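Local coordinates for uncharacterized protein (Leptotrichia buccalis, PDB 3T8K) that is of unknown function but adopts an ankyrin-repeat-like fold of alpha-hairpins, which in other proteins commonly serves to bind protein partners, at residues A[117-120]-A[121-125]; A[156-159]-A[160-164]. One frame throughout, in Å; residues are numbered along the deposited sequence.

In the fold
Contact 1 and contact 2 are both local, and they sit side by side in the C-terminal half of the chain, their centres about 10 Å apart. Contact 1 (117-125) is the more buried. It is a tight turn running into a 3-10 segment, held by backbone bonds and by phenylalanine and isoleucine side chains. Contact 2 (156-164) is a short helix, part buried and part at the surface, with a polar cap at its start and basic side chains at its end. The two meet directly: K120 and F123 pack on F160, and F123 also meets V161. Both reach the second subunit, contact 2 through the C164 disulfide.

Contact 1: A[117-120]-A[121-125]; sequences VVFK and NIFNY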
# COMPACT_ATOMS: atom_id res chain seq x y z
N VAL A 117 14.02 -4.50 6.46
CA VAL A 117 13.32 -5.25 7.51
C VAL A 117 11.82 -5.20 7.23
O VAL A 117 11.30 -4.22 6.68
CB VAL A 117 13.63 -4.76 8.92
CG1 VAL A 117 15.09 -5.03 9.27
CG2 VAL A 117 13.31 -3.26 9.06
N VAL A 118 11.12 -6.28 7.58
CA VAL A 118 9.74 -6.43 7.12
C VAL A 118 8.80 -5.48 7.87
O VAL A 118 7.71 -5.17 7.38
CB VAL A 118 9.26 -7.89 7.25
CG1 VAL A 118 9.01 -8.25 8.70
CG2 VAL A 118 8.03 -8.13 6.39
N PHE A 119 9.25 -5.01 9.03
CA PHE A 119 8.49 -4.09 9.87
C PHE A 119 8.88 -2.63 9.68
O PHE A 119 8.50 -1.77 10.47
CB PHE A 119 8.63 -4.45 11.36
CG PHE A 119 10.04 -4.78 11.76
CD1 PHE A 119 10.90 -3.80 12.20
CD2 PHE A 119 10.50 -6.09 11.68
CE1 PHE A 119 12.20 -4.11 12.56
CE2 PHE A 119 11.79 -6.41 12.03
CZ PHE A 119 12.64 -5.42 12.47
N LYS A 120 9.61 -2.33 8.61
CA LYS A 120 10.13 -0.96 8.46
C LYS A 120 9.03 0.10 8.53
O LYS A 120 9.25 1.19 9.07
CB LYS A 120 10.91 -0.81 7.16
CG LYS A 120 11.33 0.62 6.89
CD LYS A 120 12.43 0.68 5.84
CE LYS A 120 12.83 2.12 5.55
NZ LYS A 120 14.09 2.18 4.77
N ASN A 121 7.85 -0.20 8.00
CA ASN A 121 6.78 0.80 7.96
C ASN A 121 6.28 1.21 9.34
O ASN A 121 5.71 2.29 9.50
CB ASN A 121 5.61 0.31 7.10
CG ASN A 121 4.66 1.44 6.71
OD1 ASN A 121 5.09 2.52 6.29
ND2 ASN A 121 3.36 1.20 6.85
N ILE A 122 6.48 0.38 10.36
CA ILE A 122 5.91 0.73 11.66
C ILE A 122 6.54 2.01 12.19
O ILE A 122 5.95 2.72 13.01
CB ILE A 122 6.01 -0.41 12.70
CG1 ILE A 122 7.44 -0.56 13.22
CG2 ILE A 122 5.46 -1.70 12.11
CD1 ILE A 122 7.56 -1.58 14.34
N PHE A 123 7.72 2.32 11.68
CA PHE A 123 8.42 3.52 12.13
C PHE A 123 7.86 4.76 11.44
O PHE A 123 8.25 5.89 11.75
CB PHE A 123 9.93 3.36 11.92
CG PHE A 123 10.48 2.12 12.55
CD1 PHE A 123 10.40 1.94 13.93
CD2 PHE A 123 11.03 1.12 11.78
CE1 PHE A 123 10.89 0.78 14.51
CE2 PHE A 123 11.51 -0.05 12.35
CZ PHE A 123 11.45 -0.21 13.72
N ASN A 124 6.92 4.54 10.53
CA ASN A 124 6.21 5.62 9.86
C ASN A 124 4.87 5.91 10.50
O ASN A 124 4.19 6.88 10.14
CB ASN A 124 5.98 5.28 8.39
CG ASN A 124 7.22 5.43 7.56
OD1 ASN A 124 8.00 6.36 7.75
ND2 ASN A 124 7.42 4.51 6.63
N TYR A 125 4.47 5.05 11.43
CA TYR A 125 3.15 5.16 12.02
C TYR A 125 2.96 6.49 12.74
O TYR A 125 3.83 6.94 13.49
CB TYR A 125 2.89 4.02 13.01
CG TYR A 125 2.63 2.66 12.37
CD1 TYR A 125 2.59 2.50 10.98
CD2 TYR A 125 2.43 1.55 13.16
CE1 TYR A 125 2.34 1.24 10.41
CE2 TYR A 125 2.20 0.30 12.61
CZ TYR A 125 2.15 0.15 11.24
OH TYR A 125 1.91 -1.10 10.72
O HOH W 1 6.78 -2.60 6.74
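F119 and F123 meet through their rings. CE2 of F123 lies at the edge of the F119 ring, 3.8 Å from its CD1, and the two side chains cross obliquely. The ring of F119 also has V117 CB over one face, near the rim. I122 touches both phenylalanines. Its CG1 sits over the centre of the F123 ring, 3.8 Å above the plane, and its CG2 lies 4.3 Å from F119 CB. CG1 stands between the backbone N and the carbonyl carbon of I122 (chi1 74°), which also brings it back to 3.2 Å from F119 O.

Two backbone bonds run alongside this cluster. I122 N donates to F119 O at 3.0 Å, and F123 N donates to K120 O at 3.2 Å. One water bridges V118 O and N121 N. N124 ND2 donates to N121 OD1 at 3.1 Å, nearly straight at 169°, with the acceptor in the amide plane of N124.

Further out, N121 ND2 and Y125 OH both bond to F83 O. I122 touches F83 of helix 79-85 and M132 and I139 of helix 129-140. The bonds from each N-H to the carbonyl three residues back are those of a 3-10 turn. Here it runs on from a type I beta turn, V117 to K120, sharing K120, and packs between the helices of an alpha-hairpin repeat fold.

Contact 2: A[156-159]-A[160-164]; sequences TALE and FVKRC
The guanidinium of R163 has E159 O over one face. The F160 ring has C164 SG over one face, 3.8 Å above the plane and toward the rim. It also makes a cation-pi contact with K120, and C164 of the second subunit packs on it. The carboxylate of E159 is met from above its plane by T156 N, at 2.9 Å from OE2. In return E159 N donates to T156 OG1 at 3.1 Å. These two bonds, both close to straight, form a capping box, with T156 as N-cap.

E159 CG is anti to its carbonyl carbon (chi1 -73°), and the extended chain beyond it runs back to T156. K162 lies beside E159, pointing the same way. Its bend at chi3 (-75°) sets CE 3.3 Å from E159 CA and 3.5 Å from L158 CG. NZ stays 4.8 Å from E159 OE1, too far for a salt bridge. With an alanine in place of E159, T156 N would probably lose its side-chain acceptor, and only the OG1 half of the capping box would remain.

In the backbone, F160 N, V161 N and K162 N donate to T156 O, A157 O and L158 O, the i to i-4 bonds of an alpha-helix. L158 and V161 pack on helix 167-180. C164 closes an interchain disulfide with C164 of the second subunit. The chemistry thus divides along the helix: polar capping at its start, and just past its end a covalent link that ties this short helix to the dimer interface.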
# COMPACT_ATOMS: atom_id res chain seq x y z
N THR A 156 20.75 1.00 6.47
CA THR A 156 20.33 -0.06 7.39
C THR A 156 19.06 0.34 8.13
O THR A 156 18.66 1.50 8.11
CB THR A 156 21.42 -0.39 8.45
OG1 THR A 156 21.63 0.74 9.31
CG2 THR A 156 22.74 -0.76 7.78
N ALA A 157 18.45 -0.62 8.81
CA ALA A 157 17.26 -0.33 9.60
C ALA A 157 17.60 0.65 10.72
O ALA A 157 16.83 1.56 11.02
CB ALA A 157 16.64 -1.61 10.16
N LEU A 158 18.75 0.46 11.36
CA LEU A 158 19.15 1.36 12.43
C LEU A 158 19.27 2.79 11.90
O LEU A 158 18.74 3.73 12.48
CB LEU A 158 20.48 0.90 13.07
CG LEU A 158 21.02 1.82 14.17
CD1 LEU A 158 20.11 1.82 15.39
CD2 LEU A 158 22.44 1.45 14.58
N GLU A 159 19.96 2.94 10.77
CA GLU A 159 20.15 4.25 10.17
C GLU A 159 18.82 4.96 9.89
O GLU A 159 18.71 6.18 10.10
CB GLU A 159 21.03 4.14 8.92
CG GLU A 159 22.50 3.87 9.26
CD GLU A 159 23.31 3.24 8.12
OE1 GLU A 159 24.51 2.98 8.35
OE2 GLU A 159 22.75 3.01 7.02
N PHE A 160 17.82 4.21 9.45
CA PHE A 160 16.48 4.75 9.16
C PHE A 160 15.79 5.24 10.42
O PHE A 160 15.21 6.33 10.44
CB PHE A 160 15.61 3.67 8.49
CG PHE A 160 14.19 4.12 8.21
CD1 PHE A 160 13.91 5.10 7.27
CD2 PHE A 160 13.12 3.51 8.87
CE1 PHE A 160 12.60 5.50 7.01
CE2 PHE A 160 11.81 3.89 8.61
CZ PHE A 160 11.54 4.88 7.67
N VAL A 161 15.82 4.43 11.47
CA VAL A 161 15.14 4.77 12.70
C VAL A 161 15.78 6.00 13.35
O VAL A 161 15.10 6.84 13.93
CB VAL A 161 15.10 3.57 13.67
CG1 VAL A 161 14.54 3.98 15.03
CG2 VAL A 161 14.27 2.43 13.05
N LYS A 162 17.10 6.10 13.23
CA LYS A 162 17.83 7.27 13.74
C LYS A 162 17.25 8.59 13.20
O LYS A 162 17.29 9.62 13.88
CB LYS A 162 19.32 7.17 13.40
CG LYS A 162 20.16 6.51 14.48
CD LYS A 162 21.59 6.26 14.00
CE LYS A 162 21.66 5.10 13.03
NZ LYS A 162 23.05 4.76 12.61
N ARG A 163 16.71 8.56 11.99
CA ARG A 163 16.23 9.78 11.33
C ARG A 163 14.71 9.95 11.37
O ARG A 163 14.17 10.87 10.78
CB ARG A 163 16.76 9.85 9.89
CG ARG A 163 18.11 10.57 9.76
CD ARG A 163 18.95 10.00 8.63
NE ARG A 163 18.12 9.57 7.50
CZ ARG A 163 18.59 8.97 6.42
NH1 ARG A 163 19.89 8.71 6.30
NH2 ARG A 163 17.76 8.61 5.44
N CYS A 164 14.02 9.05 12.06
CA CYS A 164 12.62 9.26 12.39
C CYS A 164 12.56 9.91 13.76
O CYS A 164 13.57 10.06 14.43
CB CYS A 164 11.85 7.94 12.38
SG CYS A 164 11.73 7.21 10.74